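Local coordinates for protein Abbfa_003403 (Acinetobacter baumannii, PDB 4ZXH) that is a four-domain nonribosomal peptide synthetase, probably activating an amino acid, loading it on a phosphopantetheine arm, condensing it and releasing the product through its thioesterase, at residues Glu469-Lys474 and Gly859-His864; His481-Met486 and Pro681-Gly686; Ile700-Tyr705 and Pro718-Met723. All blocks are in the same frame, centred on the assembly; numbering follows the deposited sequence.

Interaction 1: residues Glu469-Lys474 and Gly859-His864; sequences EALRGK and GRLTHH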
# COMPACT_ATOMS: atom_id res chain seq x y z
N GLU A 469 -23.73 -2.22 -24.92
CA GLU A 469 -25.09 -1.78 -25.20
C GLU A 469 -25.71 -1.12 -23.95
O GLU A 469 -26.63 -0.31 -24.05
CB GLU A 469 -25.95 -2.95 -25.70
CG GLU A 469 -27.32 -2.53 -26.23
CD GLU A 469 -27.25 -1.39 -27.25
OE1 GLU A 469 -26.46 -1.52 -28.22
OE2 GLU A 469 -27.95 -0.36 -27.07
N ALA A 470 -25.18 -1.43 -22.78
CA ALA A 470 -25.63 -0.80 -21.55
C ALA A 470 -25.40 0.70 -21.58
O ALA A 470 -26.20 1.47 -21.04
CB ALA A 470 -24.93 -1.41 -20.34
N LEU A 471 -24.32 1.12 -22.24
CA LEU A 471 -23.91 2.53 -22.29
C LEU A 471 -24.79 3.42 -23.18
O LEU A 471 -24.64 4.65 -23.18
CB LEU A 471 -22.46 2.62 -22.76
CG LEU A 471 -21.52 2.03 -21.70
CD1 LEU A 471 -20.06 2.23 -22.07
CD2 LEU A 471 -21.85 2.65 -20.36
N ARG A 472 -25.69 2.79 -23.93
CA ARG A 472 -26.69 3.53 -24.70
C ARG A 472 -28.01 3.49 -23.98
O ARG A 472 -28.55 2.41 -23.72
CB ARG A 472 -26.84 2.95 -26.11
CG ARG A 472 -28.12 3.41 -26.80
CD ARG A 472 -28.20 2.93 -28.24
NE ARG A 472 -27.19 3.59 -29.07
CZ ARG A 472 -26.24 2.95 -29.73
NH1 ARG A 472 -26.15 1.63 -29.68
NH2 ARG A 472 -25.37 3.65 -30.46
N GLY A 473 -28.54 4.67 -23.66
CA GLY A 473 -29.80 4.77 -22.95
C GLY A 473 -31.01 4.63 -23.85
O GLY A 473 -30.97 5.01 -25.02
N LYS A 474 -32.08 4.10 -23.26
CA LYS A 474 -33.39 3.94 -23.91
C LYS A 474 -33.76 5.11 -24.83
O LYS A 474 -33.67 6.26 -24.43
CB LYS A 474 -34.47 3.76 -22.83
CG LYS A 474 -35.81 3.25 -23.32
CD LYS A 474 -36.88 3.34 -22.23
N GLY A 859 -18.28 -3.74 -18.20
CA GLY A 859 -19.22 -2.91 -18.95
C GLY A 859 -19.66 -1.73 -18.10
O GLY A 859 -20.42 -0.87 -18.54
N ARG A 860 -19.18 -1.70 -16.86
CA ARG A 860 -19.47 -0.63 -15.93
C ARG A 860 -18.50 0.53 -16.15
O ARG A 860 -17.41 0.33 -16.67
CB ARG A 860 -19.36 -1.11 -14.48
CG ARG A 860 -20.42 -2.10 -14.04
CD ARG A 860 -20.24 -2.45 -12.57
NE ARG A 860 -18.86 -2.83 -12.26
CZ ARG A 860 -18.16 -2.38 -11.23
NH1 ARG A 860 -18.72 -1.52 -10.38
NH2 ARG A 860 -16.91 -2.79 -11.03
N LEU A 861 -18.92 1.72 -15.74
CA LEU A 861 -18.02 2.87 -15.74
C LEU A 861 -17.69 3.27 -14.32
O LEU A 861 -18.59 3.48 -13.51
CB LEU A 861 -18.67 4.06 -16.45
CG LEU A 861 -19.10 3.86 -17.89
CD1 LEU A 861 -19.66 5.16 -18.39
CD2 LEU A 861 -17.90 3.42 -18.72
N THR A 862 -16.41 3.38 -13.99
CA THR A 862 -16.06 3.92 -12.69
C THR A 862 -15.31 5.22 -12.89
O THR A 862 -14.67 5.45 -13.94
CB THR A 862 -15.23 2.93 -11.83
OG1 THR A 862 -13.97 2.63 -12.45
CG2 THR A 862 -16.00 1.64 -11.64
N HIS A 863 -15.40 6.08 -11.88
CA HIS A 863 -14.98 7.47 -11.96
C HIS A 863 -13.69 7.65 -11.17
O HIS A 863 -13.52 7.05 -10.11
CB HIS A 863 -16.08 8.35 -11.40
CG HIS A 863 -15.92 9.79 -11.75
ND1 HIS A 863 -15.04 10.62 -11.10
CD2 HIS A 863 -16.57 10.56 -12.66
CE1 HIS A 863 -15.15 11.84 -11.60
NE2 HIS A 863 -16.06 11.83 -12.55
N HIS A 864 -12.77 8.45 -11.71
CA HIS A 864 -11.44 8.59 -11.14
C HIS A 864 -11.01 10.03 -11.33
O HIS A 864 -9.82 10.36 -11.42
CB HIS A 864 -10.47 7.63 -11.83
CG HIS A 864 -10.88 6.19 -11.73
ND1 HIS A 864 -10.38 5.33 -10.77
CD2 HIS A 864 -11.77 5.46 -12.45
CE1 HIS A 864 -10.92 4.14 -10.92
NE2 HIS A 864 -11.77 4.19 -11.93

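Interaction 2: residues His481-Met486 and Pro681-Gly686; sequences HDLFAM and PLMYGG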
# COMPACT_ATOMS: atom_id res chain seq x y z
N HIS A 481 -42.01 16.19 -24.96
CA HIS A 481 -43.09 16.42 -24.01
C HIS A 481 -43.16 17.85 -23.49
O HIS A 481 -42.23 18.65 -23.68
CB HIS A 481 -42.96 15.48 -22.82
CG HIS A 481 -43.52 14.12 -23.07
ND1 HIS A 481 -43.06 13.30 -24.09
CD2 HIS A 481 -44.47 13.41 -22.42
CE1 HIS A 481 -43.72 12.15 -24.06
NE2 HIS A 481 -44.58 12.20 -23.05
N ASP A 482 -44.26 18.14 -22.81
CA ASP A 482 -44.62 19.48 -22.37
C ASP A 482 -44.69 19.54 -20.85
O ASP A 482 -45.70 19.19 -20.24
CB ASP A 482 -45.96 19.87 -22.98
CG ASP A 482 -46.37 21.28 -22.65
OD1 ASP A 482 -45.78 21.86 -21.72
OD2 ASP A 482 -47.29 21.81 -23.34
N LEU A 483 -43.62 20.03 -20.23
CA LEU A 483 -43.55 20.12 -18.79
C LEU A 483 -44.67 20.97 -18.20
O LEU A 483 -45.26 20.59 -17.19
CB LEU A 483 -42.19 20.68 -18.37
CG LEU A 483 -41.99 20.93 -16.88
CD1 LEU A 483 -42.27 19.67 -16.09
CD2 LEU A 483 -40.57 21.38 -16.64
N PHE A 484 -44.97 22.10 -18.83
CA PHE A 484 -45.96 23.04 -18.30
C PHE A 484 -47.34 22.41 -18.23
O PHE A 484 -48.04 22.53 -17.23
CB PHE A 484 -46.02 24.30 -19.16
CG PHE A 484 -46.70 25.47 -18.49
CD1 PHE A 484 -46.64 25.63 -17.11
CD2 PHE A 484 -47.39 26.41 -19.24
CE1 PHE A 484 -47.25 26.72 -16.50
CE2 PHE A 484 -48.00 27.50 -18.64
CZ PHE A 484 -47.93 27.65 -17.26
N ALA A 485 -47.72 21.74 -19.31
CA ALA A 485 -49.03 21.10 -19.40
C ALA A 485 -49.19 20.06 -18.29
O ALA A 485 -50.26 19.95 -17.70
CB ALA A 485 -49.21 20.46 -20.76
N MET A 486 -48.13 19.32 -18.01
CA MET A 486 -48.13 18.33 -16.95
C MET A 486 -48.43 18.95 -15.59
O MET A 486 -49.21 18.40 -14.80
CB MET A 486 -46.80 17.60 -16.89
CG MET A 486 -46.48 16.73 -18.09
SD MET A 486 -45.04 15.70 -17.74
CE MET A 486 -45.73 14.58 -16.53
N PRO A 681 -42.08 16.50 -7.84
CA PRO A 681 -43.34 16.01 -7.26
C PRO A 681 -44.52 16.80 -7.81
O PRO A 681 -45.63 16.26 -7.86
CB PRO A 681 -43.17 16.26 -5.75
CG PRO A 681 -41.71 16.54 -5.56
CD PRO A 681 -41.26 17.19 -6.83
N LEU A 682 -44.29 18.05 -8.21
CA LEU A 682 -45.37 18.87 -8.75
C LEU A 682 -45.91 18.30 -10.06
O LEU A 682 -47.08 18.44 -10.37
CB LEU A 682 -44.90 20.30 -8.96
CG LEU A 682 -44.46 21.06 -7.73
CD1 LEU A 682 -43.98 22.43 -8.15
CD2 LEU A 682 -45.60 21.17 -6.73
N MET A 683 -45.05 17.64 -10.83
CA MET A 683 -45.49 16.94 -12.03
C MET A 683 -46.48 15.79 -11.74
O MET A 683 -47.20 15.33 -12.64
CB MET A 683 -44.28 16.39 -12.81
CG MET A 683 -43.41 17.43 -13.50
SD MET A 683 -41.75 16.81 -13.94
CE MET A 683 -42.12 15.29 -14.80
N TYR A 684 -46.52 15.32 -10.50
CA TYR A 684 -47.32 14.12 -10.23
C TYR A 684 -48.33 14.24 -9.08
O TYR A 684 -49.08 13.29 -8.81
CB TYR A 684 -46.37 12.93 -9.99
CG TYR A 684 -45.59 12.61 -11.24
CD1 TYR A 684 -46.19 11.93 -12.30
CD2 TYR A 684 -44.26 13.01 -11.40
CE1 TYR A 684 -45.51 11.65 -13.47
CE2 TYR A 684 -43.56 12.73 -12.57
CZ TYR A 684 -44.20 12.04 -13.60
OH TYR A 684 -43.55 11.75 -14.77
N GLY A 685 -48.38 15.40 -8.43
CA GLY A 685 -49.40 15.68 -7.44
C GLY A 685 -48.93 15.58 -5.99
O GLY A 685 -49.73 15.75 -5.05
N GLY A 686 -47.64 15.30 -5.82
CA GLY A 686 -47.04 15.20 -4.50
C GLY A 686 -46.70 16.54 -3.86
O GLY A 686 -47.13 17.59 -4.34

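Interaction 3: residues Ile700-Tyr705 and Pro718-Met723; sequences IQLVDY and PATWKM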
# COMPACT_ATOMS: atom_id res chain seq x y z
N ILE A 700 -28.66 18.29 13.59
CA ILE A 700 -29.70 18.02 14.57
C ILE A 700 -31.00 18.68 14.16
O ILE A 700 -32.10 18.13 14.34
CB ILE A 700 -29.29 18.50 15.98
CG1 ILE A 700 -28.00 17.78 16.41
CG2 ILE A 700 -30.41 18.27 16.98
CD1 ILE A 700 -27.45 18.24 17.75
N GLN A 701 -30.89 19.86 13.58
CA GLN A 701 -32.07 20.56 13.13
C GLN A 701 -32.70 19.86 11.91
O GLN A 701 -33.92 19.89 11.73
CB GLN A 701 -31.73 22.01 12.81
CG GLN A 701 -32.85 22.98 13.15
CD GLN A 701 -32.34 24.40 13.21
OE1 GLN A 701 -31.15 24.63 13.47
NE2 GLN A 701 -33.23 25.36 12.94
N LEU A 702 -31.86 19.20 11.10
CA LEU A 702 -32.35 18.45 9.93
C LEU A 702 -32.91 17.09 10.33
O LEU A 702 -33.86 16.61 9.72
CB LEU A 702 -31.25 18.28 8.88
CG LEU A 702 -31.65 17.60 7.57
CD1 LEU A 702 -32.82 18.33 6.90
CD2 LEU A 702 -30.49 17.52 6.61
N VAL A 703 -32.33 16.46 11.35
CA VAL A 703 -32.90 15.23 11.89
C VAL A 703 -34.32 15.49 12.39
O VAL A 703 -35.21 14.67 12.20
CB VAL A 703 -32.06 14.65 13.04
CG1 VAL A 703 -32.78 13.49 13.69
CG2 VAL A 703 -30.70 14.19 12.52
N ASP A 704 -34.53 16.65 13.02
CA ASP A 704 -35.83 16.97 13.59
C ASP A 704 -36.86 17.31 12.52
O ASP A 704 -38.02 16.91 12.62
CB ASP A 704 -35.73 18.13 14.59
CG ASP A 704 -35.07 17.72 15.90
OD1 ASP A 704 -34.91 16.50 16.16
OD2 ASP A 704 -34.73 18.63 16.68
N TYR A 705 -36.43 18.04 11.49
CA TYR A 705 -37.34 18.41 10.41
C TYR A 705 -37.76 17.16 9.66
O TYR A 705 -38.88 17.08 9.15
CB TYR A 705 -36.68 19.42 9.46
CG TYR A 705 -37.67 20.18 8.58
CD1 TYR A 705 -38.02 21.50 8.87
CD2 TYR A 705 -38.26 19.58 7.47
CE1 TYR A 705 -38.92 22.20 8.08
CE2 TYR A 705 -39.17 20.26 6.68
CZ TYR A 705 -39.50 21.58 6.98
OH TYR A 705 -40.40 22.27 6.19
N PRO A 718 -22.84 14.22 -0.77
CA PRO A 718 -22.21 13.48 0.34
C PRO A 718 -22.02 14.30 1.61
O PRO A 718 -22.32 13.81 2.69
CB PRO A 718 -20.86 13.08 -0.24
CG PRO A 718 -21.20 12.80 -1.71
CD PRO A 718 -22.27 13.83 -2.08
N ALA A 719 -21.56 15.54 1.47
CA ALA A 719 -21.35 16.41 2.62
C ALA A 719 -22.56 16.45 3.53
O ALA A 719 -22.42 16.33 4.75
CB ALA A 719 -21.01 17.81 2.16
N THR A 720 -23.74 16.60 2.95
CA THR A 720 -24.97 16.63 3.74
C THR A 720 -25.24 15.27 4.36
O THR A 720 -25.61 15.18 5.54
CB THR A 720 -26.19 17.04 2.89
OG1 THR A 720 -25.86 18.17 2.08
CG2 THR A 720 -27.35 17.39 3.77
N TRP A 721 -25.06 14.19 3.59
CA TRP A 721 -25.31 12.85 4.12
C TRP A 721 -24.39 12.54 5.29
O TRP A 721 -24.83 11.98 6.29
CB TRP A 721 -25.15 11.78 3.04
CG TRP A 721 -26.24 11.79 2.00
CD1 TRP A 721 -26.10 12.10 0.68
CD2 TRP A 721 -27.63 11.49 2.20
NE1 TRP A 721 -27.32 12.00 0.03
CE2 TRP A 721 -28.28 11.64 0.95
CE3 TRP A 721 -28.40 11.12 3.31
CZ2 TRP A 721 -29.64 11.43 0.78
CZ3 TRP A 721 -29.75 10.91 3.14
CH2 TRP A 721 -30.36 11.06 1.88
N LYS A 722 -23.11 12.91 5.15
CA LYS A 722 -22.15 12.79 6.26
C LYS A 722 -22.67 13.56 7.47
O LYS A 722 -22.66 13.03 8.58
CB LYS A 722 -20.75 13.29 5.86
CG LYS A 722 -19.99 12.38 4.91
CD LYS A 722 -18.80 13.09 4.25
CE LYS A 722 -18.20 12.26 3.10
NZ LYS A 722 -17.22 13.06 2.28
N MET A 723 -23.12 14.80 7.25
CA MET A 723 -23.60 15.65 8.34
C MET A 723 -24.73 14.97 9.12
O MET A 723 -24.75 14.97 10.36
CB MET A 723 -24.07 17.01 7.80
CG MET A 723 -24.52 17.97 8.89
SD MET A 723 -25.20 19.53 8.27
CE MET A 723 -26.80 19.01 7.67

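Interaction 1: residues Glu469-Lys474 and Gly859-His864
Leu471 and Leu861 meet through the methyl ends of their isobutyl groups, the two side chains lying obliquely across one another rather than side by side. The CD2 branch of Leu471 makes the nearer approach, 3.9 Å from Leu861 CD1 and equally near the branch point CG of that residue. Its other branch serves as a second, looser point: Leu471 CD1 stands 4.2 Å from Leu861 CD2. Both leucines turn CG anti to their own carbonyl carbon (chi1 -67° in Leu471, -58° in Leu861), yet they arrive differently. Leu861 leaves the strand directly toward the loop, whereas Leu471 needs its full length to bring its methyls across. A smaller contribution comes from the hairpin backbone, where Gly859 O lies 4.2 Å from Leu471 CD2.

Around this apolar point each segment settles its own polar groups. In 469-474 a short turn is closed by Arg472 N bonding to Glu469 O at 3.2 Å. A salt bridge joins Arg472 NH1 to Glu469 OE1. Thr862 OG1 and His864 NE2 share a hydrogen bond of 2.7 Å. Strands 792-797, 846-855 and 861-863 belong to one antiparallel five-stranded sheet, consistent with the beta subdomain of an adenylation domain, and Leu861 also packs on Leu794 and Val796.

With no hydrogen bond crossing it, the contact between the hairpin and the loop that separates helices 428-447 and 483-494 is apolar and non-directional; backbone bonds of Leu471, Gly473 and Lys474 to Leu794, Thr792 and Asn791 give the loop its directional attachment.

Interaction 2: residues His481-Met486 and Pro681-Gly686
Met683 reaches across to Leu483 and Met486 on the opening turn of helix 483-494, and its course from CB to CE explains most of the contact. CB is the base of the arm, and its first torsion (chi1 -71°) sets CG anti to the carbonyl carbon. CG then comes to 3.6 Å from Leu483 CD1, and SD touches the same methyl, so that one leucine branch rests against two successive atoms of a chain it crosses at about a right angle. The thioether bends at its last torsion (chi3 50°), carrying CE to the second methionine, where Met683 CE lies 4.1 Å from Met486 CE and touches SD of that residue as well. Met486, itself pointing toward the loop and bent at its end, goes on to Tyr684: its CE is 4.0 Å from Tyr684 OH, approaching the ring obliquely. Met486 and Met683 also bring the backbones nearest, their CA atoms 5.8 Å apart.

Each backbone is shaped by its own bonds. Asp482 is the N-cap of the helix, its OD1 accepting from Ala485 N at 3.1 Å in a nearly straight bond (171°) that arrives from above the carboxylate plane. In the turn, which lies in the AMP-binding (adenylation) region and links helix 674-679 to strand 687-690 of its mixed sheet, Pro681 O receives Tyr684 N and Gly686 N from opposite faces of its carbonyl plane. Neighbouring helices continue the packing, Leu483 against Trp552 and Ile645, and Tyr684 against Leu649.

Because the partners are methyl groups, thioethers and a phenol ring, without a hydrogen bond between the segments, helix 483-494 packs on this alpha/beta layer by apolar contact, in which flexible, polarisable methionines can follow the shape of their neighbours.

Interaction 3: residues Ile700-Tyr705 and Pro718-Met723
No flat group enters the meeting of Leu702 with Thr720 and Met723; a ring of helix 718-725, the indole of Trp721, starts away from the other segment at its CB and packs on the sheet. Its side chain touches Ala737 and Cys739 of strand 735-740, while NE1 at the ring's edge donates to Leu738 O.

Across the contact, the work falls to one branch of Leu702. CD2 lies 4.1 Å from Met723 CE and 4.2 Å from Thr720 CG2, placing the leucine methyl against two residues a single turn apart on helix 718-725. CG of Leu702 stands anti to the backbone N (chi1 -176°), which sends the isobutyl group out toward that helix. Met723 is extended as far as SD and then bent (chi3 75°), so its terminal methyl meets Leu702 with the two side chains at about a right angle.

The setting is the alpha/beta layer of the adenylation domain. Helix 718-725 connects the adjacent parallel strands 713-716 and 735-740 as a beta-alpha-beta unit, and helix 699-709 precedes the first of these strands. Leu702 also packs on Leu664 of strand 662-665, so it lies between sheet and neighbouring helix, and on Leu724, next along from Met723. Val703, one residue further, shares Leu724 and also touches Trp729.

Overall arrangement
Following the chain from the N terminus, 469-474 opens the longest loop, which closes only when the chain reaches the hairpin at 859-864. Within that span, 481-486 begins the next helix, and interaction 2 closes 195 residues beyond the end of that segment. Interaction 3 then joins segments only 13 residues apart at their closest ends, so interactions 2 and 3 follow in series, both nested inside interaction 1, and none cross. None touch: centres lie 29 to 31 Å apart. Interaction 1 ties the incoming loop to the antiparallel sheet, interaction 2 the start of helix 483-494 to the turn into strand 687-690 of the nine-stranded mixed sheet, and interaction 3 two helices beside that same sheet.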